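Local structure of epidermin decarboxylase (Staphylococcus epidermidis, 1G63) at residues Phe111-Met116 and Lys139-Asp144; Ile7-Ser12 and Val79-Ala84; Ile34-Ser39 and Asp54-Glu59. The protein catalyses the FMN-dependent oxidative decarboxylation of the C-terminal cysteine residue of the epidermin precursor peptide, forming a carbon-carbon double bond. All blocks are in the same frame, centred on the assembly; numbering follows the deposited sequence.

Contact 1 (Phe111-Met116 and Lys139-Asp144). With FMN (flavin mononucleotide), chain N.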
loop_
_atom_site.group_PDB
_atom_site.type_symbol
_atom_site.label_atom_id
_atom_site.label_comp_id
_atom_site.label_asym_id
_atom_site.label_seq_id
_atom_site.Cartn_x
_atom_site.Cartn_y
_atom_site.Cartn_z
ATOM N N PHE B 111 -0.230 -36.096 -20.098
ATOM C CA PHE B 111 0.835 -36.205 -21.096
ATOM C C PHE B 111 1.911 -35.156 -20.773
ATOM O O PHE B 111 1.661 -33.951 -20.820
ATOM C CB PHE B 111 0.294 -35.960 -22.507
ATOM C CG PHE B 111 -0.760 -36.948 -22.940
ATOM C CD1 PHE B 111 -2.078 -36.820 -22.497
ATOM C CD2 PHE B 111 -0.432 -38.009 -23.781
ATOM C CE1 PHE B 111 -3.052 -37.730 -22.883
ATOM C CE2 PHE B 111 -1.401 -38.931 -24.175
ATOM C CZ PHE B 111 -2.717 -38.789 -23.724
ATOM N N ILE B 112 3.111 -35.623 -20.453
ATOM C CA ILE B 112 4.203 -34.733 -20.091
ATOM C C ILE B 112 5.261 -34.488 -21.170
ATOM O O ILE B 112 5.816 -35.431 -21.730
ATOM C CB ILE B 112 4.905 -35.264 -18.824
ATOM C CG1 ILE B 112 3.892 -35.352 -17.679
ATOM C CG2 ILE B 112 6.089 -34.373 -18.465
ATOM C CD1 ILE B 112 4.453 -35.943 -16.411
ATOM N N PHE B 113 5.539 -33.216 -21.452
ATOM C CA PHE B 113 6.557 -32.846 -22.442
ATOM C C PHE B 113 7.704 -32.100 -21.754
ATOM O O PHE B 113 7.698 -30.877 -21.648
ATOM C CB PHE B 113 5.961 -31.966 -23.543
ATOM C CG PHE B 113 4.924 -32.653 -24.367
ATOM C CD1 PHE B 113 3.587 -32.667 -23.963
ATOM C CD2 PHE B 113 5.279 -33.313 -25.539
ATOM C CE1 PHE B 113 2.622 -33.330 -24.721
ATOM C CE2 PHE B 113 4.323 -33.977 -26.301
ATOM C CZ PHE B 113 2.992 -33.985 -25.893
ATOM N N PRO B 114 8.708 -32.839 -21.279
ATOM C CA PRO B 114 9.857 -32.242 -20.595
ATOM C C PRO B 114 10.607 -31.197 -21.409
ATOM O O PRO B 114 10.789 -31.350 -22.619
ATOM C CB PRO B 114 10.747 -33.448 -20.290
ATOM C CG PRO B 114 9.776 -34.580 -20.180
ATOM C CD PRO B 114 8.828 -34.307 -21.322
ATOM N N ASN B 115 11.028 -30.128 -20.736
ATOM C CA ASN B 115 11.822 -29.080 -21.365
ATOM C C ASN B 115 12.733 -28.455 -20.320
ATOM O O ASN B 115 12.267 -27.886 -19.331
ATOM C CB ASN B 115 10.961 -27.994 -21.994
ATOM C CG ASN B 115 11.798 -26.966 -22.747
ATOM O OD1 ASN B 115 11.962 -25.833 -22.301
ATOM N ND2 ASN B 115 12.352 -27.374 -23.891
ATOM N N MET B 116 14.034 -28.568 -20.551
ATOM C CA MET B 116 15.023 -28.046 -19.629
ATOM C C MET B 116 16.385 -28.174 -20.287
ATOM O O MET B 116 16.523 -28.835 -21.313
ATOM C CB MET B 116 15.014 -28.875 -18.345
ATOM C CG MET B 116 15.328 -30.352 -18.591
ATOM S SD MET B 116 15.053 -31.438 -17.177
ATOM C CE MET B 116 13.269 -31.729 -17.318
ATOM N N LYS B 139 1.996 -40.766 -19.446
ATOM C CA LYS B 139 2.753 -40.628 -20.683
ATOM C C LYS B 139 3.793 -39.510 -20.597
ATOM O O LYS B 139 3.462 -38.338 -20.396
ATOM C CB LYS B 139 1.814 -40.377 -21.866
ATOM C CG LYS B 139 0.941 -41.567 -22.245
ATOM C CD LYS B 139 -0.169 -41.802 -21.223
ATOM C CE LYS B 139 -1.065 -42.980 -21.615
ATOM N NZ LYS B 139 -0.325 -44.282 -21.648
ATOM N N VAL B 140 5.054 -39.890 -20.735
ATOM C CA VAL B 140 6.150 -38.938 -20.691
ATOM C C VAL B 140 6.901 -39.019 -22.015
ATOM O O VAL B 140 7.536 -40.021 -22.318
ATOM C CB VAL B 140 7.131 -39.255 -19.542
ATOM C CG1 VAL B 140 8.219 -38.197 -19.490
ATOM C CG2 VAL B 140 6.392 -39.331 -18.226
ATOM N N TYR B 141 6.827 -37.956 -22.796
ATOM C CA TYR B 141 7.473 -37.901 -24.098
ATOM C C TYR B 141 9.007 -37.789 -24.013
ATOM O O TYR B 141 9.546 -37.157 -23.108
ATOM C CB TYR B 141 6.852 -36.724 -24.856
ATOM C CG TYR B 141 7.437 -36.388 -26.194
ATOM C CD1 TYR B 141 8.544 -35.544 -26.299
ATOM C CD2 TYR B 141 6.849 -36.861 -27.367
ATOM C CE1 TYR B 141 9.046 -35.171 -27.547
ATOM C CE2 TYR B 141 7.343 -36.500 -28.612
ATOM C CZ TYR B 141 8.440 -35.655 -28.700
ATOM O OH TYR B 141 8.934 -35.302 -29.936
ATOM N N SER B 142 9.717 -38.427 -24.935
ATOM C CA SER B 142 11.177 -38.334 -24.931
ATOM C C SER B 142 11.549 -37.023 -25.604
ATOM O O SER B 142 11.304 -36.842 -26.797
ATOM C CB SER B 142 11.809 -39.497 -25.698
ATOM O OG SER B 142 11.634 -40.715 -25.004
ATOM N N PRO B 143 12.141 -36.090 -24.845
ATOM C CA PRO B 143 12.565 -34.767 -25.321
ATOM C C PRO B 143 13.339 -34.809 -26.633
ATOM O O PRO B 143 14.201 -35.663 -26.825
ATOM C CB PRO B 143 13.442 -34.253 -24.179
ATOM C CG PRO B 143 12.837 -34.886 -22.983
ATOM C CD PRO B 143 12.557 -36.294 -23.447
ATOM N N ASP B 144 13.031 -33.879 -27.529
ATOM C CA ASP B 144 13.729 -33.801 -28.806
ATOM C C ASP B 144 15.102 -33.193 -28.529
ATOM O O ASP B 144 15.285 -32.496 -27.524
ATOM C CB ASP B 144 12.938 -32.934 -29.798
ATOM C CG ASP B 144 11.628 -33.579 -30.211
ATOM O OD1 ASP B 144 11.670 -34.717 -30.718
ATOM O OD2 ASP B 144 10.560 -32.962 -30.028
HETATM N N1 FMN N . 13.338 -25.104 -15.385
HETATM C C2 FMN N . 13.070 -26.130 -16.253
HETATM O O2 FMN N . 12.739 -27.227 -15.905
HETATM N N3 FMN N . 13.193 -25.891 -17.662
HETATM C C4 FMN N . 13.561 -24.718 -18.227
HETATM O O4 FMN N . 13.667 -24.622 -19.459
HETATM C C4A FMN N . 13.877 -23.627 -17.296
HETATM N N5 FMN N . 14.203 -22.422 -17.748
HETATM C C5A FMN N . 14.321 -21.381 -16.870
HETATM C C6 FMN N . 14.575 -20.030 -17.369
HETATM C C7 FMN N . 14.838 -18.972 -16.547
HETATM C C7M FMN N . 15.089 -17.565 -17.111
HETATM C C8 FMN N . 14.624 -19.128 -15.094
HETATM C C8M FMN N . 14.766 -17.959 -14.148
HETATM C C9 FMN N . 14.411 -20.411 -14.601
HETATM C C9A FMN N . 14.251 -21.543 -15.424
HETATM N N10 FMN N . 14.007 -22.876 -14.967
HETATM C C10 FMN N . 13.713 -23.911 -15.845
HETATM C "C1'" FMN N . 13.893 -23.134 -13.524
HETATM C "C2'" FMN N . 12.400 -23.102 -13.112
HETATM O "O2'" FMN N . 11.725 -21.880 -13.417
HETATM C "C3'" FMN N . 12.266 -23.368 -11.614
HETATM O "O3'" FMN N . 12.769 -24.711 -11.315
HETATM C "C4'" FMN N . 10.862 -23.238 -11.044
HETATM O "O4'" FMN N . 10.877 -23.319 -9.597
HETATM C "C5'" FMN N . 9.860 -24.240 -11.596
HETATM O "O5'" FMN N . 8.536 -23.961 -11.094
HETATM P P FMN N . 7.219 -24.595 -11.711
HETATM O O1P FMN N . 7.381 -26.082 -11.659
HETATM O O2P FMN N . 7.049 -24.052 -13.078
HETATM O O3P FMN N . 6.073 -24.092 -10.760
#

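Contact 2 (Ile7-Ser12 and Val79-Ala84). With FMN (flavin mononucleotide), chain N.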
loop_
_atom_site.group_PDB
_atom_site.type_symbol
_atom_site.label_atom_id
_atom_site.label_comp_id
_atom_site.label_asym_id
_atom_site.label_seq_id
_atom_site.Cartn_x
_atom_site.Cartn_y
_atom_site.Cartn_z
ATOM N N ILE B 7 -3.901 -27.355 -21.235
ATOM C CA ILE B 7 -2.454 -27.211 -21.223
ATOM C C ILE B 7 -2.047 -26.696 -19.850
ATOM O O ILE B 7 -2.561 -25.681 -19.381
ATOM C CB ILE B 7 -1.941 -26.186 -22.258
ATOM C CG1 ILE B 7 -2.152 -26.706 -23.677
ATOM C CG2 ILE B 7 -0.448 -25.897 -22.010
ATOM C CD1 ILE B 7 -1.728 -25.710 -24.745
ATOM N N CYS B 8 -1.140 -27.412 -19.202
ATOM C CA CYS B 8 -0.622 -26.996 -17.906
ATOM C C CYS B 8 0.799 -26.523 -18.196
ATOM O O CYS B 8 1.688 -27.337 -18.436
ATOM C CB CYS B 8 -0.617 -28.171 -16.918
ATOM S SG CYS B 8 -2.286 -28.634 -16.333
ATOM N N ALA B 9 0.994 -25.207 -18.208
ATOM C CA ALA B 9 2.300 -24.616 -18.497
ATOM C C ALA B 9 3.094 -24.286 -17.234
ATOM O O ALA B 9 2.565 -23.724 -16.275
ATOM C CB ALA B 9 2.125 -23.362 -19.347
ATOM N N THR B 10 4.375 -24.633 -17.253
ATOM C CA THR B 10 5.255 -24.394 -16.119
ATOM C C THR B 10 6.375 -23.417 -16.463
ATOM O O THR B 10 6.573 -23.056 -17.637
ATOM C CB THR B 10 5.856 -25.724 -15.599
ATOM O OG1 THR B 10 6.732 -26.289 -16.584
ATOM C CG2 THR B 10 4.739 -26.713 -15.288
ATOM N N ALA B 11 7.108 -23.004 -15.430
ATOM C CA ALA B 11 8.187 -22.031 -15.560
ATOM C C ALA B 11 9.415 -22.455 -16.358
ATOM O O ALA B 11 10.540 -22.453 -15.857
ATOM C CB ALA B 11 8.605 -21.538 -14.181
ATOM N N SER B 12 9.183 -22.821 -17.609
ATOM C CA SER B 12 10.252 -23.177 -18.526
ATOM C C SER B 12 10.393 -21.961 -19.432
ATOM O O SER B 12 9.404 -21.308 -19.752
ATOM C CB SER B 12 9.868 -24.386 -19.373
ATOM O OG SER B 12 10.630 -24.416 -20.573
ATOM N N VAL B 79 1.198 -31.218 -19.950
ATOM C CA VAL B 79 2.006 -30.331 -19.146
ATOM C C VAL B 79 3.076 -29.941 -20.168
ATOM O O VAL B 79 4.005 -30.697 -20.462
ATOM C CB VAL B 79 2.579 -31.038 -17.902
ATOM C CG1 VAL B 79 3.257 -32.301 -18.300
ATOM C CG2 VAL B 79 3.541 -30.107 -17.169
ATOM N N LEU B 80 2.894 -28.752 -20.732
ATOM C CA LEU B 80 3.748 -28.242 -21.789
ATOM C C LEU B 80 3.958 -26.731 -21.661
ATOM O O LEU B 80 3.003 -25.968 -21.718
ATOM C CB LEU B 80 3.078 -28.563 -23.134
ATOM C CG LEU B 80 3.596 -28.009 -24.457
ATOM C CD1 LEU B 80 4.907 -28.668 -24.832
ATOM C CD2 LEU B 80 2.554 -28.263 -25.533
ATOM N N PRO B 81 5.207 -26.285 -21.432
ATOM C CA PRO B 81 6.411 -27.115 -21.280
ATOM C C PRO B 81 6.379 -27.681 -19.869
ATOM O O PRO B 81 5.743 -27.102 -18.984
ATOM C CB PRO B 81 7.565 -26.123 -21.437
ATOM C CG PRO B 81 6.922 -24.855 -21.935
ATOM C CD PRO B 81 5.554 -24.861 -21.347
ATOM N N ALA B 82 7.060 -28.801 -19.660
ATOM C CA ALA B 82 7.103 -29.421 -18.345
ATOM C C ALA B 82 8.488 -29.240 -17.731
ATOM O O ALA B 82 9.489 -29.716 -18.273
ATOM C CB ALA B 82 6.765 -30.891 -18.455
ATOM N N SER B 83 8.535 -28.547 -16.600
ATOM C CA SER B 83 9.790 -28.292 -15.889
ATOM C C SER B 83 10.205 -29.504 -15.064
ATOM O O SER B 83 9.376 -30.350 -14.721
ATOM C CB SER B 83 9.623 -27.093 -14.954
ATOM O OG SER B 83 8.622 -27.360 -13.977
ATOM N N ALA B 84 11.493 -29.578 -14.741
ATOM C CA ALA B 84 12.002 -30.674 -13.940
ATOM C C ALA B 84 11.262 -30.661 -12.608
ATOM O O ALA B 84 10.853 -31.701 -12.105
ATOM C CB ALA B 84 13.494 -30.506 -13.716
HETATM N N1 FMN N . 13.338 -25.104 -15.385
HETATM C C2 FMN N . 13.070 -26.130 -16.253
HETATM O O2 FMN N . 12.739 -27.227 -15.905
HETATM N N3 FMN N . 13.193 -25.891 -17.662
HETATM C C4 FMN N . 13.561 -24.718 -18.227
HETATM O O4 FMN N . 13.667 -24.622 -19.459
HETATM C C4A FMN N . 13.877 -23.627 -17.296
HETATM N N5 FMN N . 14.203 -22.422 -17.748
HETATM C C5A FMN N . 14.321 -21.381 -16.870
HETATM C C6 FMN N . 14.575 -20.030 -17.369
HETATM C C7 FMN N . 14.838 -18.972 -16.547
HETATM C C7M FMN N . 15.089 -17.565 -17.111
HETATM C C8 FMN N . 14.624 -19.128 -15.094
HETATM C C8M FMN N . 14.766 -17.959 -14.148
HETATM C C9 FMN N . 14.411 -20.411 -14.601
HETATM C C9A FMN N . 14.251 -21.543 -15.424
HETATM N N10 FMN N . 14.007 -22.876 -14.967
HETATM C C10 FMN N . 13.713 -23.911 -15.845
HETATM C "C1'" FMN N . 13.893 -23.134 -13.524
HETATM C "C2'" FMN N . 12.400 -23.102 -13.112
HETATM O "O2'" FMN N . 11.725 -21.880 -13.417
HETATM C "C3'" FMN N . 12.266 -23.368 -11.614
HETATM O "O3'" FMN N . 12.769 -24.711 -11.315
HETATM C "C4'" FMN N . 10.862 -23.238 -11.044
HETATM O "O4'" FMN N . 10.877 -23.319 -9.597
HETATM C "C5'" FMN N . 9.860 -24.240 -11.596
HETATM O "O5'" FMN N . 8.536 -23.961 -11.094
HETATM P P FMN N . 7.219 -24.595 -11.711
HETATM O O1P FMN N . 7.381 -26.082 -11.659
HETATM O O2P FMN N . 7.049 -24.052 -13.078
HETATM O O3P FMN N . 6.073 -24.092 -10.760
#

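Contact 3 (Ile34-Ser39 and Asp54-Glu59). With FMN (flavin mononucleotide), chain N.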
loop_
_atom_site.group_PDB
_atom_site.type_symbol
_atom_site.label_atom_id
_atom_site.label_comp_id
_atom_site.label_asym_id
_atom_site.label_seq_id
_atom_site.Cartn_x
_atom_site.Cartn_y
_atom_site.Cartn_z
ATOM N N ILE B 34 -6.060 -23.279 -20.767
ATOM C CA ILE B 34 -4.737 -23.254 -20.173
ATOM C C ILE B 34 -4.706 -22.902 -18.681
ATOM O O ILE B 34 -5.568 -22.187 -18.167
ATOM C CB ILE B 34 -3.839 -22.300 -20.991
ATOM C CG1 ILE B 34 -2.376 -22.486 -20.597
ATOM C CG2 ILE B 34 -4.321 -20.877 -20.824
ATOM C CD1 ILE B 34 -1.402 -22.026 -21.659
ATOM N N LEU B 35 -3.702 -23.435 -17.996
ATOM C CA LEU B 35 -3.515 -23.236 -16.563
ATOM C C LEU B 35 -2.002 -23.087 -16.340
ATOM O O LEU B 35 -1.225 -23.911 -16.808
ATOM C CB LEU B 35 -4.055 -24.467 -15.817
ATOM C CG LEU B 35 -4.273 -24.438 -14.302
ATOM C CD1 LEU B 35 -4.770 -25.807 -13.842
ATOM C CD2 LEU B 35 -2.982 -24.087 -13.597
ATOM N N PHE B 36 -1.582 -22.040 -15.636
ATOM C CA PHE B 36 -0.154 -21.806 -15.398
ATOM C C PHE B 36 0.305 -22.057 -13.967
ATOM O O PHE B 36 -0.483 -22.020 -13.022
ATOM C CB PHE B 36 0.230 -20.362 -15.755
ATOM C CG PHE B 36 0.109 -20.030 -17.221
ATOM C CD1 PHE B 36 -1.100 -19.594 -17.751
ATOM C CD2 PHE B 36 1.214 -20.143 -18.069
ATOM C CE1 PHE B 36 -1.215 -19.267 -19.114
ATOM C CE2 PHE B 36 1.111 -19.820 -19.425
ATOM C CZ PHE B 36 -0.103 -19.380 -19.950
ATOM N N SER B 37 1.598 -22.316 -13.817
ATOM C CA SER B 37 2.175 -22.509 -12.499
ATOM C C SER B 37 2.504 -21.091 -12.012
ATOM O O SER B 37 2.790 -20.202 -12.810
ATOM C CB SER B 37 3.455 -23.339 -12.588
ATOM O OG SER B 37 4.525 -22.598 -13.146
ATOM N N PRO B 38 2.446 -20.854 -10.698
ATOM C CA PRO B 38 2.753 -19.518 -10.166
ATOM C C PRO B 38 4.038 -18.908 -10.727
ATOM O O PRO B 38 4.064 -17.737 -11.112
ATOM C CB PRO B 38 2.844 -19.763 -8.662
ATOM C CG PRO B 38 1.816 -20.838 -8.459
ATOM C CD PRO B 38 2.072 -21.783 -9.615
ATOM N N SER B 39 5.098 -19.703 -10.790
ATOM C CA SER B 39 6.378 -19.213 -11.286
ATOM C C SER B 39 6.407 -18.832 -12.760
ATOM O O SER B 39 7.187 -17.965 -13.164
ATOM C CB SER B 39 7.480 -20.236 -11.027
ATOM O OG SER B 39 7.682 -20.411 -9.646
ATOM N N ASP B 54 -9.686 -20.815 -25.057
ATOM C CA ASP B 54 -11.115 -20.765 -24.809
ATOM C C ASP B 54 -11.332 -20.340 -23.358
ATOM O O ASP B 54 -12.226 -19.551 -23.060
ATOM C CB ASP B 54 -11.735 -22.140 -25.068
ATOM C CG ASP B 54 -11.709 -22.520 -26.538
ATOM O OD1 ASP B 54 -12.557 -22.015 -27.302
ATOM O OD2 ASP B 54 -10.835 -23.314 -26.935
ATOM N N ASN B 55 -10.501 -20.861 -22.462
ATOM C CA ASN B 55 -10.595 -20.524 -21.049
ATOM C C ASN B 55 -9.239 -20.540 -20.361
ATOM O O ASN B 55 -8.388 -21.384 -20.651
ATOM C CB ASN B 55 -11.509 -21.495 -20.302
ATOM C CG ASN B 55 -12.884 -21.580 -20.895
ATOM O OD1 ASN B 55 -13.117 -22.339 -21.832
ATOM N ND2 ASN B 55 -13.810 -20.797 -20.358
ATOM N N LEU B 56 -9.051 -19.599 -19.442
ATOM C CA LEU B 56 -7.827 -19.501 -18.665
ATOM C C LEU B 56 -8.188 -19.716 -17.197
ATOM O O LEU B 56 -9.012 -18.986 -16.649
ATOM C CB LEU B 56 -7.189 -18.118 -18.826
ATOM C CG LEU B 56 -6.102 -17.748 -17.803
ATOM C CD1 LEU B 56 -4.906 -18.674 -17.918
ATOM C CD2 LEU B 56 -5.679 -16.314 -18.030
ATOM N N TYR B 57 -7.586 -20.720 -16.571
ATOM C CA TYR B 57 -7.850 -20.982 -15.164
ATOM C C TYR B 57 -6.807 -20.242 -14.334
ATOM O O TYR B 57 -5.620 -20.557 -14.387
ATOM C CB TYR B 57 -7.801 -22.482 -14.883
ATOM C CG TYR B 57 -8.837 -23.265 -15.656
ATOM C CD1 TYR B 57 -8.464 -24.108 -16.702
ATOM C CD2 TYR B 57 -10.191 -23.148 -15.355
ATOM C CE1 TYR B 57 -9.411 -24.812 -17.427
ATOM C CE2 TYR B 57 -11.149 -23.845 -16.074
ATOM C CZ TYR B 57 -10.756 -24.679 -17.109
ATOM O OH TYR B 57 -11.704 -25.386 -17.815
ATOM N N ASP B 58 -7.260 -19.246 -13.579
ATOM C CA ASP B 58 -6.382 -18.421 -12.752
ATOM C C ASP B 58 -6.706 -18.602 -11.270
ATOM O O ASP B 58 -7.740 -18.137 -10.795
ATOM C CB ASP B 58 -6.556 -16.953 -13.162
ATOM C CG ASP B 58 -5.595 -16.016 -12.452
ATOM O OD1 ASP B 58 -5.620 -14.811 -12.777
ATOM O OD2 ASP B 58 -4.822 -16.465 -11.577
ATOM N N GLU B 59 -5.816 -19.273 -10.543
ATOM C CA GLU B 59 -6.034 -19.525 -9.117
ATOM C C GLU B 59 -5.893 -18.277 -8.224
ATOM O O GLU B 59 -6.293 -18.297 -7.057
ATOM C CB GLU B 59 -5.085 -20.623 -8.627
ATOM C CG GLU B 59 -3.623 -20.244 -8.654
ATOM C CD GLU B 59 -2.713 -21.422 -8.387
ATOM O OE1 GLU B 59 -2.798 -22.026 -7.297
ATOM O OE2 GLU B 59 -1.906 -21.751 -9.277
HETATM N N1 FMN N . 13.338 -25.104 -15.385
HETATM C C2 FMN N . 13.070 -26.130 -16.253
HETATM O O2 FMN N . 12.739 -27.227 -15.905
HETATM N N3 FMN N . 13.193 -25.891 -17.662
HETATM C C4 FMN N . 13.561 -24.718 -18.227
HETATM O O4 FMN N . 13.667 -24.622 -19.459
HETATM C C4A FMN N . 13.877 -23.627 -17.296
HETATM N N5 FMN N . 14.203 -22.422 -17.748
HETATM C C5A FMN N . 14.321 -21.381 -16.870
HETATM C C6 FMN N . 14.575 -20.030 -17.369
HETATM C C7 FMN N . 14.838 -18.972 -16.547
HETATM C C7M FMN N . 15.089 -17.565 -17.111
HETATM C C8 FMN N . 14.624 -19.128 -15.094
HETATM C C8M FMN N . 14.766 -17.959 -14.148
HETATM C C9 FMN N . 14.411 -20.411 -14.601
HETATM C C9A FMN N . 14.251 -21.543 -15.424
HETATM N N10 FMN N . 14.007 -22.876 -14.967
HETATM C C10 FMN N . 13.713 -23.911 -15.845
HETATM C "C1'" FMN N . 13.893 -23.134 -13.524
HETATM C "C2'" FMN N . 12.400 -23.102 -13.112
HETATM O "O2'" FMN N . 11.725 -21.880 -13.417
HETATM C "C3'" FMN N . 12.266 -23.368 -11.614
HETATM O "O3'" FMN N . 12.769 -24.711 -11.315
HETATM C "C4'" FMN N . 10.862 -23.238 -11.044
HETATM O "O4'" FMN N . 10.877 -23.319 -9.597
HETATM C "C5'" FMN N . 9.860 -24.240 -11.596
HETATM O "O5'" FMN N . 8.536 -23.961 -11.094
HETATM P P FMN N . 7.219 -24.595 -11.711
HETATM O O1P FMN N . 7.381 -26.082 -11.659
HETATM O O2P FMN N . 7.049 -24.052 -13.078
HETATM O O3P FMN N . 6.073 -24.092 -10.760
HETATM O O HOH W 1 -0.756 -23.609 -10.537
#

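Contact 1 (Phe111-Met116 and Lys139-Asp144)
Phe111 and Ile112 pair in parallel with Lys139 and Val140, tying strand 110-114 to the outermost strand on this side of the chain's Rossmann-like sheet. The link is a beta-alpha-beta crossover, with helix 124-134 in the intervening chain. Hydrogen bonding centres on Ile112, which uses both of its backbone polar atoms. Its N donates to Lys139 O at 2.7 Å in an almost straight bond, and its O accepts from Tyr141 N at 2.9 Å, so the two bonds flank Val140.

Apolar packing differs on the two faces of the sheet. On one, Phe111 and Lys139 lie side by side, Phe111 CD2 3.8 Å from Lys139 CB. On the other, Ile112 and Val140 both pack on Leu133 of helix 124-134. The aromatic contact follows beyond the last bridge: a chi1 of 175°, anti to the backbone N, puts Tyr141 CG near the Phe113 ring, 3.8 Å from Phe113 CD2. The centroids of the two rings are 5.3 Å apart and their planes inclined at 40°. Phe171 of helix 165-172 meets the Tyr141 ring edge-to-face. Two prolines then touch, Pro114 CB lying 3.7 Å from Pro143 CG.

Cofactor binding begins where strand 110-114 ends. The backbone O of Asn115 accepts a nearly straight hydrogen bond from flavin N3, 2.8 Å away.

Contact 2 (Ile7-Ser12 and Val79-Ala84)
Thr10 turns its side chain onto the backbone of Pro81 and Ser83, a main tie between the ends of two central strands of the Rossmann-like sheet. With chi1 at 66°, OG1 sits between the threonine's own backbone N and carbonyl carbon, where one hydroxyl can serve two partners. It donates to Pro81 O at 2.7 Å, approaching from above the carbonyl plane, and accepts a weak bond from Ser83 N at 2.9 Å. The methyl branch faces another neighbour: Thr10 CG2 and Val79 CG2 are 4.1 Å apart, the two side chains crossing at a slant.

Pro81 follows a cis peptide bond, and its ring lies against Ser12, with Pro81 CB 3.5 Å from Ser12 CB. The hydroxyl of Ser12 is hydrogen-bonded to Asn14 N and lies close to the side-chain amide of Asn115. Between Thr10 and Ser12, Ala11 forms an inverse gamma turn that offers its backbone to the cofactor, Ala11 N donating to phosphate oxygen O2P at 2.6 Å.

Ser83 answers from the other loop. Its OG donates to FMN O1P at 2.9 Å and also caps Thr86 N, so the N-cap residue of helix 84-91 also binds the phosphate. Next to it, Ala84 N bonds flavin O2 at 2.9 Å; the N-terminal end of this helix would probably favour negative charge on that oxygen. Behind the loops, Leu80 N still reaches Cys8 O at 3.0 Å, though the bond is bent.

Strands 5-9 and 76-82 are neighbours here, with 32-36 beyond the first and 110-114 beyond the second. Ile7 and Leu80 pack against helix 18-25, through Ile18 and Leu25 and through Tyr21 respectively, while Val79 leans on Ile112 and Ala84 touches Leu104 of the second subunit.

Contact 3 (Ile34-Ser39 and Asp54-Glu59)
Leu56 carries CG anti to its backbone N (chi1 165°), and a chi2 of 63° brings its CD1 across to Ile34 and Phe36. Leu56 CD1 lies 3.7 Å from Ile34 CG2. The same methyl meets the Phe36 ring at its edge, in the ring plane, 3.9 Å from CD1 of that phenylalanine, the two side chains running at about a right angle. On the other face of the sheet, Leu35 and Tyr57 also cross nearly at right angles, with Leu35 CG 4.1 Å from Tyr57 CB.

Between these two layers of side chains runs a short parallel pairing at the edge of the Rossmann-like sheet. Ile34 N donates to Asn55 O at 3.0 Å, and Tyr57 N returns a nearly straight bond to Ile34 O, also 3.0 Å long. The strands then part. Glu59 points back toward 34-39, and a water bridges the opening: it donates to Phe36 O at 3.0 Å and to Glu59 OE2 at 2.5 Å, a short bond whose exact length is doubtful. Glu59 OE1 accepts from Leu98 N, at the start of helix 98-105, and Leu35 packs on that same helix.

Past the bridge, Ser37 OG donates to FMN O2P at 2.9 Å, bringing this strand's end to the phosphate. The chemistry is therefore divided: apolar side chains and backbone bonds hold the strands where they run together, and water takes over where they separate. One carboxylate oxygen of Glu59 is bonded to a backbone N-H, which would tend to favour a charged carboxylate, and the other is linked to strand 32-36 through the water.

All three contacts belong to one parallel sheet, and their chemistry follows their place in it. Contact 2 is the core, wholly buried between central strands and rich in polar contacts to the cofactor. Contacts 1 and 3 lie on opposite sides of the chain's centre, about 20 Å apart between centres; each is partly buried and ties on an outermost strand by short parallel backbone pairing and apolar side chains. Contact 2 bonds to both, Val79 N to Phe111 O on one flank and Leu35 N to Ile7 O on the other. All three converge on one FMN: contact 1 at the flavin ring, contact 3 at the phosphate, contact 2 at both.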